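Local coordinates for chitin oligosaccharide binding protein NagB2 (PDB 7EHU) that binds chitin oligosaccharides, N,N'-diacetylchitobiose and N,N',N''-triacetylchitotriose, as an extracellular solute-binding protein, probably delivering them to a membrane transporter, at residues D307-G312 / A381-A387; R35-R40 / V71-N76; Y153-F158 / G267-M271; G27-S31 / V61-T65; G109-L114 / F320-L324. All blocks are in the same frame, centred on the assembly; numbering follows the deposited sequence.

Overall arrangement
A two-lobed solute-binding protein shows how distant chain segments build a sugar pocket and the lobes around it. Contacts 2 and 1 both hold residues of the glycan pocket, yet lie on opposite sides of the chain's centre, their centres about 27 Å apart and their nearest atoms about 13 Å apart. Contact 4 shares strand 30-36 with contact 2, their centres about 25 Å apart, so one beta-alpha-beta unit runs from the surface to the ligand. Contact 5 lies on that same side, its centre about 19 Å from that of contact 4. Contact 3, its centre about 51 Å from the centre of contact 4, belongs to the far side; in sequence it is nested within the loop closed by contact 5.

Contact 1 of 5, residues D307-G312 / A381-A387; sequences DNLING and AKAAFPA
A parallel beta pairing joins the edge strand 383-385 to the first part of strand 309-320 of the mixed sheet, and it is best built from Phe385, Leu309 and Asn311, the residues most covered here. The short strand axes approach to 4.4 Å at 45°. Ile310 pairs with Ala384 (CA-CA 4.7 Å) and Asn311 with Phe385 (CA-CA 4.9 Å). Ile310 N donates to Ala383 O (3.0 Å) and Phe385 N to Ile310 O (3.0 Å); one step earlier, Lys382 N donates to Asn308 O (2.7 Å). Phe385, chi1 p and chi2 -88°, turns its ring back over segment 307-312: Asn311 N lies over one face, while Leu309 CB meets the edge, 3.8 Å from Phe385 CD1. Leu309 (m, t) also sets CD2 3.9 Å from Ala383 CB. Helix 197-212 covers this side at Ser206 and Val209. The strand leads into Ala387, which touches a bound NAG. Phe385 O accepts twice, from Gly312 N (2.9 Å) and from the t-rotamer side chain of Asn311 through ND2 (2.9 Å).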
# COMPACT_ATOMS: atom_id res chain seq x y z
N ASP A 307 18.11 -9.39 3.50
CA ASP A 307 18.79 -8.81 2.35
C ASP A 307 18.09 -9.12 1.03
O ASP A 307 17.56 -10.21 0.82
CB ASP A 307 20.23 -9.33 2.28
CG ASP A 307 21.15 -8.67 3.27
OD1 ASP A 307 22.34 -8.99 3.26
OD2 ASP A 307 20.70 -7.79 4.02
N ASN A 308 18.13 -8.13 0.13
CA ASN A 308 17.68 -8.24 -1.26
C ASN A 308 16.20 -8.56 -1.39
O ASN A 308 15.76 -9.04 -2.44
CB ASN A 308 18.54 -9.21 -2.06
CG ASN A 308 19.95 -8.76 -2.08
OD1 ASN A 308 20.23 -7.69 -2.62
ND2 ASN A 308 20.86 -9.54 -1.51
N LEU A 309 15.42 -8.26 -0.37
CA LEU A 309 13.98 -8.40 -0.44
C LEU A 309 13.33 -7.06 -0.75
O LEU A 309 13.89 -6.00 -0.48
CB LEU A 309 13.44 -8.92 0.90
CG LEU A 309 14.02 -10.26 1.36
CD1 LEU A 309 13.40 -10.66 2.69
CD2 LEU A 309 13.78 -11.34 0.33
N ILE A 310 12.13 -7.11 -1.31
CA ILE A 310 11.36 -5.89 -1.56
C ILE A 310 9.95 -6.08 -1.04
O ILE A 310 9.33 -7.13 -1.24
CB ILE A 310 11.40 -5.47 -3.04
CG1 ILE A 310 10.84 -4.06 -3.24
CG2 ILE A 310 10.69 -6.49 -3.92
CD1 ILE A 310 11.09 -3.50 -4.63
N ASN A 311 9.44 -5.08 -0.34
CA ASN A 311 8.05 -5.14 0.10
C ASN A 311 7.15 -5.02 -1.12
O ASN A 311 7.28 -4.06 -1.89
CB ASN A 311 7.81 -3.98 1.06
CG ASN A 311 6.38 -3.89 1.62
OD1 ASN A 311 5.92 -2.78 1.88
ND2 ASN A 311 5.72 -5.01 1.85
N GLY A 312 6.24 -5.98 -1.31
CA GLY A 312 5.32 -5.87 -2.43
C GLY A 312 4.37 -7.04 -2.47
O GLY A 312 4.49 -8.01 -1.72
N ALA A 381 15.34 -8.19 -7.07
CA ALA A 381 15.19 -8.63 -5.69
C ALA A 381 15.12 -10.15 -5.63
O ALA A 381 14.65 -10.81 -6.56
CB ALA A 381 13.90 -8.07 -5.10
N LYS A 382 15.62 -10.71 -4.52
CA LYS A 382 15.53 -12.15 -4.30
C LYS A 382 14.08 -12.60 -4.23
O LYS A 382 13.71 -13.64 -4.78
CB LYS A 382 16.27 -12.47 -2.99
CG LYS A 382 16.10 -13.89 -2.44
CD LYS A 382 16.82 -14.04 -1.10
CE LYS A 382 17.10 -15.50 -0.74
NZ LYS A 382 18.30 -15.63 0.15
N ALA A 383 13.24 -11.82 -3.56
CA ALA A 383 11.84 -12.15 -3.34
C ALA A 383 11.14 -10.91 -2.79
O ALA A 383 11.78 -9.94 -2.39
CB ALA A 383 11.69 -13.30 -2.34
N ALA A 384 9.82 -10.97 -2.77
CA ALA A 384 9.00 -9.95 -2.13
C ALA A 384 8.46 -10.46 -0.80
O ALA A 384 8.39 -11.67 -0.55
CB ALA A 384 7.83 -9.53 -3.03
N PHE A 385 8.06 -9.52 0.06
CA PHE A 385 7.35 -9.83 1.28
C PHE A 385 6.13 -8.92 1.37
O PHE A 385 6.19 -7.75 0.97
CB PHE A 385 8.22 -9.68 2.53
CG PHE A 385 8.81 -8.32 2.74
CD1 PHE A 385 10.04 -7.99 2.18
CD2 PHE A 385 8.17 -7.38 3.54
CE1 PHE A 385 10.61 -6.75 2.42
CE2 PHE A 385 8.73 -6.15 3.76
CZ PHE A 385 9.95 -5.83 3.21
N PRO A 386 5.02 -9.42 1.89
CA PRO A 386 3.81 -8.59 1.99
C PRO A 386 3.96 -7.54 3.08
O PRO A 386 4.84 -7.60 3.94
CB PRO A 386 2.73 -9.61 2.37
CG PRO A 386 3.48 -10.64 3.16
CD PRO A 386 4.83 -10.75 2.48
N ALA A 387 3.08 -6.54 3.03
CA ALA A 387 3.01 -5.57 4.11
C ALA A 387 2.56 -6.26 5.40
O ALA A 387 1.74 -7.18 5.39
CB ALA A 387 2.06 -4.44 3.77

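Contact 2 of 5, residues R35-R40 / V71-N76. With NAG (2-acetamido-2-deoxy-beta-D-glucopyranose), chain B; NAG (2-acetamido-2-deoxy-beta-D-glucopyranose), chain C; NAG (2-acetamido-2-deoxy-beta-D-glucopyranose), chain D.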
# COMPACT_ATOMS: atom_id res chain seq x y z
N ARG A 35 -18.16 1.64 -2.79
CA ARG A 35 -17.22 2.31 -1.91
C ARG A 35 -15.82 2.29 -2.52
O ARG A 35 -15.27 1.21 -2.77
CB ARG A 35 -17.22 1.61 -0.55
CG ARG A 35 -16.13 2.05 0.42
CD ARG A 35 -16.33 3.44 1.02
NE ARG A 35 -17.69 3.60 1.50
CZ ARG A 35 -18.22 2.96 2.55
NH1 ARG A 35 -17.47 2.13 3.26
NH2 ARG A 35 -19.50 3.12 2.85
N HIS A 36 -15.24 3.47 -2.72
CA HIS A 36 -13.91 3.58 -3.28
C HIS A 36 -13.13 4.61 -2.48
O HIS A 36 -13.70 5.37 -1.68
CB HIS A 36 -13.96 3.97 -4.76
CG HIS A 36 -14.44 5.36 -4.97
ND1 HIS A 36 -13.59 6.45 -5.00
CD2 HIS A 36 -15.69 5.85 -5.15
CE1 HIS A 36 -14.30 7.54 -5.19
NE2 HIS A 36 -15.57 7.21 -5.29
N ILE A 37 -11.82 4.64 -2.69
CA ILE A 37 -10.91 5.50 -1.93
C ILE A 37 -10.30 6.60 -2.80
O ILE A 37 -9.36 7.28 -2.37
CB ILE A 37 -9.84 4.67 -1.21
CG1 ILE A 37 -9.00 3.84 -2.20
CG2 ILE A 37 -10.47 3.78 -0.15
CD1 ILE A 37 -7.77 3.24 -1.57
N ASN A 38 -10.82 6.82 -4.00
CA ASN A 38 -10.19 7.74 -4.96
C ASN A 38 -10.72 9.16 -4.83
O ASN A 38 -11.33 9.71 -5.75
CB ASN A 38 -10.38 7.19 -6.36
CG ASN A 38 -9.77 5.85 -6.50
OD1 ASN A 38 -8.58 5.69 -6.19
ND2 ASN A 38 -10.55 4.86 -6.90
N VAL A 39 -10.44 9.75 -3.66
CA VAL A 39 -11.00 11.05 -3.26
C VAL A 39 -10.04 12.22 -3.47
O VAL A 39 -10.49 13.36 -3.60
CB VAL A 39 -11.52 11.03 -1.81
CG1 VAL A 39 -12.62 10.01 -1.65
CG2 VAL A 39 -10.41 10.82 -0.80
N ARG A 40 -8.73 11.99 -3.44
CA ARG A 40 -7.79 13.10 -3.51
C ARG A 40 -7.63 13.57 -4.95
O ARG A 40 -7.90 12.84 -5.91
CB ARG A 40 -6.42 12.68 -2.97
CG ARG A 40 -6.41 12.28 -1.49
CD ARG A 40 -4.98 11.95 -1.01
NE ARG A 40 -4.90 11.52 0.39
CZ ARG A 40 -4.60 10.29 0.83
NH1 ARG A 40 -4.34 9.28 0.00
NH2 ARG A 40 -4.54 10.08 2.13
N VAL A 71 -14.39 7.64 -0.01
CA VAL A 71 -13.98 7.83 1.38
C VAL A 71 -12.46 7.77 1.43
O VAL A 71 -11.85 6.94 0.75
CB VAL A 71 -14.61 6.73 2.26
CG1 VAL A 71 -14.20 6.85 3.70
CG2 VAL A 71 -16.14 6.76 2.15
N GLU A 72 -11.84 8.64 2.23
CA GLU A 72 -10.40 8.62 2.41
C GLU A 72 -9.92 7.25 2.84
O GLU A 72 -10.56 6.57 3.63
CB GLU A 72 -10.00 9.61 3.52
CG GLU A 72 -10.44 11.06 3.40
CD GLU A 72 -10.46 11.74 4.77
OE1 GLU A 72 -9.37 11.86 5.36
OE2 GLU A 72 -11.56 12.10 5.27
N ASP A 73 -8.73 6.87 2.36
CA ASP A 73 -8.14 5.56 2.60
C ASP A 73 -8.23 5.12 4.06
O ASP A 73 -8.79 4.05 4.36
CB ASP A 73 -6.70 5.51 2.04
CG ASP A 73 -5.75 6.64 2.52
OD1 ASP A 73 -6.07 7.46 3.39
OD2 ASP A 73 -4.64 6.71 1.93
N THR A 74 -7.67 5.90 4.98
CA THR A 74 -7.62 5.44 6.37
C THR A 74 -9.02 5.35 6.97
O THR A 74 -9.33 4.41 7.72
CB THR A 74 -6.79 6.39 7.25
OG1 THR A 74 -7.34 7.70 7.14
CG2 THR A 74 -5.32 6.40 6.84
N VAL A 75 -9.88 6.31 6.64
CA VAL A 75 -11.23 6.34 7.17
C VAL A 75 -12.00 5.11 6.69
O VAL A 75 -12.68 4.44 7.48
CB VAL A 75 -11.93 7.65 6.77
CG1 VAL A 75 -13.40 7.65 7.18
CG2 VAL A 75 -11.21 8.86 7.38
N ASN A 76 -11.88 4.77 5.40
CA ASN A 76 -12.62 3.61 4.91
C ASN A 76 -12.15 2.34 5.59
O ASN A 76 -12.95 1.56 6.12
CB ASN A 76 -12.48 3.45 3.40
CG ASN A 76 -13.26 2.30 2.90
OD1 ASN A 76 -14.45 2.20 3.19
ND2 ASN A 76 -12.61 1.35 2.22
C1 NAG B . -4.08 6.33 -7.19
C2 NAG B . -3.58 6.87 -5.84
C3 NAG B . -3.21 5.73 -4.90
C4 NAG B . -4.24 4.61 -4.91
C5 NAG B . -4.69 4.27 -6.33
C6 NAG B . -5.82 3.28 -6.38
C7 NAG B . -2.36 9.03 -5.85
C8 NAG B . -1.04 9.69 -6.15
N2 NAG B . -2.41 7.71 -6.06
O1 NAG B . -4.53 7.37 -7.99
O3 NAG B . -3.02 6.27 -3.60
O4 NAG B . -3.61 3.41 -4.45
O5 NAG B . -5.14 5.46 -6.99
O6 NAG B . -6.86 3.62 -5.49
O7 NAG B . -3.32 9.66 -5.40
C1 NAG C . -3.87 2.98 -3.13
C2 NAG C . -3.36 1.55 -3.07
C3 NAG C . -3.34 1.04 -1.63
C4 NAG C . -2.68 2.03 -0.68
C5 NAG C . -3.32 3.40 -0.88
C6 NAG C . -2.71 4.50 -0.04
C7 NAG C . -3.87 0.24 -5.11
C8 NAG C . -4.90 -0.61 -5.78
N2 NAG C . -4.19 0.69 -3.89
O3 NAG C . -2.67 -0.21 -1.63
O4 NAG C . -2.93 1.63 0.66
O5 NAG C . -3.15 3.79 -2.25
O6 NAG C . -3.43 5.72 -0.22
O7 NAG C . -2.80 0.50 -5.64
C1 NAG D . -1.84 1.17 1.41
C2 NAG D . -2.31 0.98 2.83
C3 NAG D . -1.24 0.29 3.67
C4 NAG D . -0.79 -1.01 3.01
C5 NAG D . -0.37 -0.74 1.56
C6 NAG D . -0.02 -2.00 0.80
C7 NAG D . -3.98 2.50 3.79
C8 NAG D . -4.22 3.84 4.43
N2 NAG D . -2.72 2.23 3.45
O3 NAG D . -1.77 0.05 4.97
O4 NAG D . 0.32 -1.59 3.68
O5 NAG D . -1.44 -0.09 0.87
O6 NAG D . -1.11 -2.90 0.73
O7 NAG D . -4.89 1.69 3.60
O HOH W 1 -7.69 7.82 -0.31
O HOH W 2 -3.40 8.42 4.11
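One carboxylate serves both protein and sugar: Asp73 OD2 accepts a 2.7 Å hydrogen bond from O6 of the chain C NAG while forming a salt bridge with Arg40 NH1 at 3.2 Å. The extended Arg40 side chain thus pairs with an acid of the glycan pocket, and water 2 joins Arg40 NH2 to Asp73 OD1. Nearby, Asn38, centre of an inverse gamma turn, accepts through OD1 from O6 of the chain B NAG (2.8 Å). Water 1 accepts a hydrogen bond from Asp73 N, in the first turn of the helix, and donates one to Ile37 O. Farther from the sugar, Val71 N bonds to His36 O (2.9 Å), and Arg35 NH1 to Asn76 OD1 (3.0 Å), with Arg35 CD 3.5 Å from Val71 CG2. Arg35 is also salt-bridged to Asp69 and Glu84. As in other periplasmic-binding-protein folds, ligand groups gather where strands end and helices begin: strand 30-36 opens into its loop beside the start of helix 73-86, with helix 44-60 against His36 and Asn38, and strand 309-320 touching Ile37.

Contact 3 of 5, residues Y153-F158 / G267-M271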
# COMPACT_ATOMS: atom_id res chain seq x y z
N TYR A 153 13.83 8.83 -5.24
CA TYR A 153 14.87 9.77 -4.85
C TYR A 153 15.13 10.79 -5.96
O TYR A 153 14.88 10.55 -7.14
CB TYR A 153 16.15 9.07 -4.37
CG TYR A 153 17.12 8.64 -5.45
CD1 TYR A 153 16.95 7.44 -6.12
CD2 TYR A 153 18.26 9.39 -5.73
CE1 TYR A 153 17.85 7.01 -7.06
CE2 TYR A 153 19.18 8.97 -6.68
CZ TYR A 153 18.98 7.78 -7.33
OH TYR A 153 19.89 7.37 -8.26
N ASN A 154 15.60 11.94 -5.52
CA ASN A 154 15.91 13.07 -6.39
C ASN A 154 17.37 12.98 -6.82
O ASN A 154 18.27 13.15 -6.00
CB ASN A 154 15.57 14.35 -5.64
CG ASN A 154 15.72 15.58 -6.49
OD1 ASN A 154 16.65 15.69 -7.29
ND2 ASN A 154 14.76 16.48 -6.37
N THR A 155 17.58 12.69 -8.10
CA THR A 155 18.93 12.49 -8.59
C THR A 155 19.71 13.79 -8.62
O THR A 155 20.94 13.77 -8.51
CB THR A 155 18.89 11.87 -10.00
OG1 THR A 155 17.99 12.60 -10.85
CG2 THR A 155 18.43 10.42 -9.94
N LYS A 156 19.01 14.92 -8.75
CA LYS A 156 19.67 16.23 -8.71
C LYS A 156 20.14 16.56 -7.30
O LYS A 156 21.28 16.98 -7.11
CB LYS A 156 18.67 17.29 -9.19
CG LYS A 156 19.13 18.71 -9.45
CD LYS A 156 18.99 19.43 -8.13
CE LYS A 156 19.14 20.92 -8.17
NZ LYS A 156 19.06 21.53 -6.77
N LEU A 157 19.27 16.40 -6.30
CA LEU A 157 19.68 16.70 -4.93
C LEU A 157 20.78 15.75 -4.48
O LEU A 157 21.70 16.15 -3.77
CB LEU A 157 18.48 16.62 -4.00
CG LEU A 157 17.42 17.71 -4.17
CD1 LEU A 157 16.23 17.40 -3.27
CD2 LEU A 157 17.96 19.11 -3.88
N PHE A 158 20.70 14.47 -4.86
CA PHE A 158 21.79 13.55 -4.55
C PHE A 158 23.10 14.06 -5.13
O PHE A 158 24.11 14.13 -4.43
CB PHE A 158 21.48 12.13 -5.06
CG PHE A 158 20.77 11.23 -4.06
CD1 PHE A 158 19.69 11.70 -3.32
CD2 PHE A 158 21.15 9.91 -3.89
CE1 PHE A 158 19.01 10.86 -2.43
CE2 PHE A 158 20.48 9.08 -3.00
CZ PHE A 158 19.43 9.56 -2.26
N GLY A 267 10.65 18.97 -4.61
CA GLY A 267 12.08 19.16 -4.48
C GLY A 267 12.56 19.62 -3.13
O GLY A 267 13.69 20.11 -3.04
N GLN A 268 11.76 19.46 -2.08
CA GLN A 268 12.10 19.95 -0.75
C GLN A 268 12.69 18.88 0.16
O GLN A 268 13.02 19.19 1.31
CB GLN A 268 10.86 20.62 -0.11
CG GLN A 268 10.24 21.72 -0.99
CD GLN A 268 11.25 22.72 -1.48
OE1 GLN A 268 11.42 22.93 -2.70
NE2 GLN A 268 11.94 23.33 -0.55
N ALA A 269 12.83 17.64 -0.32
CA ALA A 269 13.51 16.58 0.41
C ALA A 269 14.07 15.62 -0.62
O ALA A 269 13.55 15.51 -1.73
CB ALA A 269 12.57 15.82 1.33
N ALA A 270 15.13 14.90 -0.25
CA ALA A 270 15.88 14.14 -1.25
C ALA A 270 15.30 12.77 -1.60
O ALA A 270 15.61 12.25 -2.67
CB ALA A 270 17.32 13.94 -0.76
N MET A 271 14.49 12.17 -0.74
CA MET A 271 13.91 10.87 -1.04
C MET A 271 12.60 10.70 -0.30
O MET A 271 12.26 11.48 0.60
CB MET A 271 14.88 9.73 -0.72
CG MET A 271 15.14 9.55 0.76
SD MET A 271 16.57 8.51 1.14
CE MET A 271 17.85 9.76 1.16
O HOH W 3 12.85 15.93 -4.29
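Ala270 lies at the apolar centre of this strand-to-helix junction, where strand 138-154 runs straight into helix 155-160 and the chain arriving from helix 257-265 enters strand 271-275. Its CB is 3.9 Å from Phe158 CE1 and 4.4 Å from Leu157 CB, so two neighbouring residues of the helix's first turn close around one small methyl group. Phe158 CZ reaches Met271 CE at 3.8 Å, and Leu157 CD1 comes within 3.6 Å of Ala269 O. Helix 170-182 continues this core, with Leu180 against both Ala270 and Met271.

Outward from it, the two strands meet as an antiparallel, non-hydrogen-bonded pair, Tyr153 with Met271, their CA atoms 4.1 Å apart and Tyr153 CB 3.9 Å from Met271 CB. The next step along the backbone is polar: Asn154 N donates to Ala270 O at 2.9 Å, nearly straight at 166°.

Asn154 illustrates how one residue can end a strand and start a helix. As N-cap, its OD1 accepts from Leu157 N at 2.9 Å, with a weak bond from Lys156 N besides. Across the gap, Gly267, with positive phi, is the C-prime residue of the Schellman motif ending the preceding helix. At the outer edge water 3 spans the segments, accepting from Asn154 ND2 at 2.9 Å and donating to Ala269 O at 2.7 Å.

Contact 4 of 5, residues G27-S31 / V61-T65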
# COMPACT_ATOMS: atom_id res chain seq x y z
N GLY A 27 -34.49 -3.31 -15.78
CA GLY A 27 -35.08 -3.84 -14.56
C GLY A 27 -34.63 -5.25 -14.26
O GLY A 27 -34.20 -5.95 -15.18
N ASP A 28 -34.74 -5.70 -13.00
CA ASP A 28 -35.38 -4.97 -11.91
C ASP A 28 -34.56 -3.74 -11.51
O ASP A 28 -33.34 -3.71 -11.68
CB ASP A 28 -35.53 -5.87 -10.66
CG ASP A 28 -36.47 -7.04 -10.87
OD1 ASP A 28 -36.85 -7.34 -12.02
OD2 ASP A 28 -36.82 -7.69 -9.85
N SER A 29 -35.24 -2.72 -11.00
CA SER A 29 -34.54 -1.58 -10.44
C SER A 29 -33.69 -2.04 -9.27
O SER A 29 -34.18 -2.73 -8.37
CB SER A 29 -35.56 -0.53 -9.99
OG SER A 29 -34.91 0.65 -9.55
N VAL A 30 -32.41 -1.69 -9.28
CA VAL A 30 -31.50 -2.06 -8.19
C VAL A 30 -30.50 -0.94 -7.98
O VAL A 30 -29.99 -0.36 -8.95
CB VAL A 30 -30.82 -3.42 -8.50
CG1 VAL A 30 -29.96 -3.35 -9.74
CG2 VAL A 30 -30.03 -3.90 -7.33
N SER A 31 -30.22 -0.62 -6.73
CA SER A 31 -29.24 0.40 -6.37
C SER A 31 -28.10 -0.27 -5.63
O SER A 31 -28.33 -1.02 -4.67
CB SER A 31 -29.87 1.48 -5.48
OG SER A 31 -28.90 2.45 -5.10
N VAL A 61 -26.69 -3.13 -17.93
CA VAL A 61 -27.63 -3.71 -16.99
C VAL A 61 -28.73 -2.69 -16.72
O VAL A 61 -28.68 -1.96 -15.72
CB VAL A 61 -26.93 -4.14 -15.69
CG1 VAL A 61 -27.91 -4.87 -14.77
CG2 VAL A 61 -25.70 -5.02 -15.99
N PRO A 62 -29.71 -2.58 -17.61
CA PRO A 62 -30.82 -1.65 -17.36
C PRO A 62 -31.43 -1.94 -16.00
O PRO A 62 -31.56 -3.10 -15.58
CB PRO A 62 -31.80 -1.94 -18.49
CG PRO A 62 -31.05 -2.68 -19.53
CD PRO A 62 -29.78 -3.21 -18.94
N GLY A 63 -31.77 -0.88 -15.30
CA GLY A 63 -32.31 -0.98 -13.97
C GLY A 63 -31.29 -0.78 -12.87
O GLY A 63 -31.68 -0.45 -11.75
N ALA A 64 -30.00 -0.93 -13.16
CA ALA A 64 -28.97 -0.87 -12.14
C ALA A 64 -28.36 0.52 -12.07
O ALA A 64 -27.94 1.07 -13.10
CB ALA A 64 -27.89 -1.90 -12.46
N THR A 65 -28.32 1.09 -10.87
CA THR A 65 -27.70 2.38 -10.59
C THR A 65 -26.65 2.17 -9.52
O THR A 65 -26.93 1.54 -8.49
CB THR A 65 -28.75 3.38 -10.09
OG1 THR A 65 -29.64 3.71 -11.17
CG2 THR A 65 -28.11 4.68 -9.58
O HOH W 4 -31.12 -4.37 -13.01
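Parallel strand pairing at the surface starts the beta-alpha-beta unit formed by strand 30-36, helix 44-60 and strand 64-70; the contact's centre lies about 34 Å from the centre of the chain. Val30 pairs with Ala64 (CA-CA 4.8 Å) and Ser31 with Thr65 (CA-CA 4.9 Å). Val30 uses both its backbone groups: Val30 N donates to Gly63 O, and Val30 O accepts from Thr65 N, each at 2.9 Å. Before the second strand, a type II turn from Val61 to Ala64 is closed by Ala64 N to Val61 O (3.1 Å). Gly63 occupies its third position with phi 98°, and a CB there would clash with Asp28 O and Gly27 N. Val30 CG1 meets Ala64 CB at 3.7 Å, on the side facing helix 326-339. Ahead of the strands the pairing loosens: Gly27 N bonds only weakly to Pro62 O, and water 4 donates to both Asp28 O and Pro62 O. The chemistry is therefore chiefly that of the backbone, with register set by peptide groups and little demand on side chains beyond one apolar pair and a glycine.

Contact 5 of 5, residues G109-L114 / F320-L324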
# COMPACT_ATOMS: atom_id res chain seq x y z
N GLY A 109 -18.63 -14.15 7.26
CA GLY A 109 -19.64 -14.45 6.27
C GLY A 109 -20.10 -13.27 5.44
O GLY A 109 -21.16 -13.37 4.81
N HIS A 110 -19.33 -12.18 5.37
CA HIS A 110 -19.79 -10.97 4.72
C HIS A 110 -19.24 -10.76 3.32
O HIS A 110 -19.63 -9.78 2.68
CB HIS A 110 -19.45 -9.76 5.56
CG HIS A 110 -20.10 -9.80 6.90
ND1 HIS A 110 -21.40 -10.21 7.07
CD2 HIS A 110 -19.62 -9.50 8.13
CE1 HIS A 110 -21.70 -10.18 8.36
NE2 HIS A 110 -20.64 -9.75 9.02
N LEU A 111 -18.37 -11.64 2.84
CA LEU A 111 -17.74 -11.50 1.52
C LEU A 111 -18.26 -12.55 0.55
O LEU A 111 -18.32 -13.74 0.88
CB LEU A 111 -16.22 -11.63 1.61
CG LEU A 111 -15.51 -10.58 2.47
CD1 LEU A 111 -13.99 -10.74 2.37
CD2 LEU A 111 -15.90 -9.15 2.07
N LEU A 112 -18.61 -12.11 -0.66
CA LEU A 112 -19.08 -13.02 -1.70
C LEU A 112 -17.93 -13.88 -2.20
O LEU A 112 -16.92 -13.34 -2.64
CB LEU A 112 -19.63 -12.17 -2.86
CG LEU A 112 -20.38 -12.92 -3.96
CD1 LEU A 112 -21.73 -13.41 -3.46
CD2 LEU A 112 -20.55 -12.04 -5.19
N PRO A 113 -18.04 -15.22 -2.17
CA PRO A 113 -17.01 -16.04 -2.82
C PRO A 113 -17.13 -15.90 -4.33
O PRO A 113 -18.23 -15.89 -4.90
CB PRO A 113 -17.31 -17.46 -2.33
CG PRO A 113 -18.74 -17.44 -1.99
CD PRO A 113 -19.08 -16.04 -1.54
N LEU A 114 -15.98 -15.79 -4.99
CA LEU A 114 -15.93 -15.39 -6.40
C LEU A 114 -15.51 -16.50 -7.36
O LEU A 114 -15.49 -16.25 -8.57
CB LEU A 114 -14.97 -14.21 -6.57
CG LEU A 114 -15.31 -12.97 -5.75
CD1 LEU A 114 -14.30 -11.88 -5.96
CD2 LEU A 114 -16.70 -12.47 -6.07
N PHE A 320 -16.86 -7.77 -2.42
CA PHE A 320 -18.29 -7.73 -2.72
C PHE A 320 -19.07 -8.31 -1.56
O PHE A 320 -18.65 -9.30 -0.95
CB PHE A 320 -18.57 -8.48 -4.03
CG PHE A 320 -17.70 -7.98 -5.15
CD1 PHE A 320 -18.07 -6.86 -5.87
CD2 PHE A 320 -16.45 -8.54 -5.38
CE1 PHE A 320 -17.24 -6.32 -6.83
CE2 PHE A 320 -15.61 -8.01 -6.34
CZ PHE A 320 -16.01 -6.91 -7.08
N SER A 321 -20.20 -7.70 -1.23
CA SER A 321 -21.01 -8.23 -0.15
C SER A 321 -21.55 -9.61 -0.51
O SER A 321 -21.93 -9.86 -1.66
CB SER A 321 -22.17 -7.27 0.14
OG SER A 321 -22.99 -7.86 1.13
N SER A 322 -21.60 -10.50 0.48
CA SER A 322 -22.26 -11.78 0.28
C SER A 322 -23.78 -11.65 0.27
O SER A 322 -24.48 -12.60 -0.11
CB SER A 322 -21.86 -12.73 1.40
OG SER A 322 -22.25 -12.15 2.63
N HIS A 323 -24.30 -10.49 0.67
CA HIS A 323 -25.73 -10.28 0.88
C HIS A 323 -26.34 -9.54 -0.30
O HIS A 323 -26.76 -8.39 -0.22
CB HIS A 323 -25.91 -9.52 2.18
CG HIS A 323 -25.03 -10.02 3.28
ND1 HIS A 323 -25.12 -11.31 3.78
CD2 HIS A 323 -24.03 -9.41 3.97
CE1 HIS A 323 -24.22 -11.45 4.74
NE2 HIS A 323 -23.56 -10.32 4.88
N LEU A 324 -26.42 -10.25 -1.41
CA LEU A 324 -26.88 -9.70 -2.68
C LEU A 324 -28.05 -10.53 -3.18
O LEU A 324 -27.97 -11.76 -3.20
CB LEU A 324 -25.77 -9.78 -3.74
CG LEU A 324 -24.48 -9.01 -3.46
CD1 LEU A 324 -23.43 -9.41 -4.48
CD2 LEU A 324 -24.69 -7.51 -3.47
O HOH W 5 -16.01 -10.64 -2.62
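Gly109 leaves helix 100-107 through a Schellman motif, its positive phi of 83° turning the chain so that Gly109 O accepts from Ser322 OG at 2.7 Å. His110 follows with two bonds: His110 O accepts from Ser322 N (3.0 Å), and His110 ND1 is hydrogen-bonded to His323 NE2 at 3.1 Å. The two imidazoles meet rim to rim, centroids 5.3 Å apart and planes at 64°. Leu111 makes a single backbone bridge with Ser321, while its side chain turns away into the core between strand 93-97 and helix 100-107. The principle here is that loops leaving regular elements can borrow strand-like bonding: the end of strand 309-320 and the chain just beyond it pair briefly with the loop between helices 100-107 and 115-121, and an ST turn, His323 N to Ser321 OG at 3.0 Å, then bends it toward helix 326-339. Leu112 N completes the pairing by donating to Phe320 O at 2.8 Å; its CB lies 4.0 Å from Phe320 CB, and its CD2 4.0 Å from Leu324 CD1. Water 5 donates to Leu112 O and accepts from Phe320 N. Past Pro113, Leu114 sets CD2 4.0 Å from CD2 of Phe320, whose ring also packs on Val332, Phe335 and Ile336.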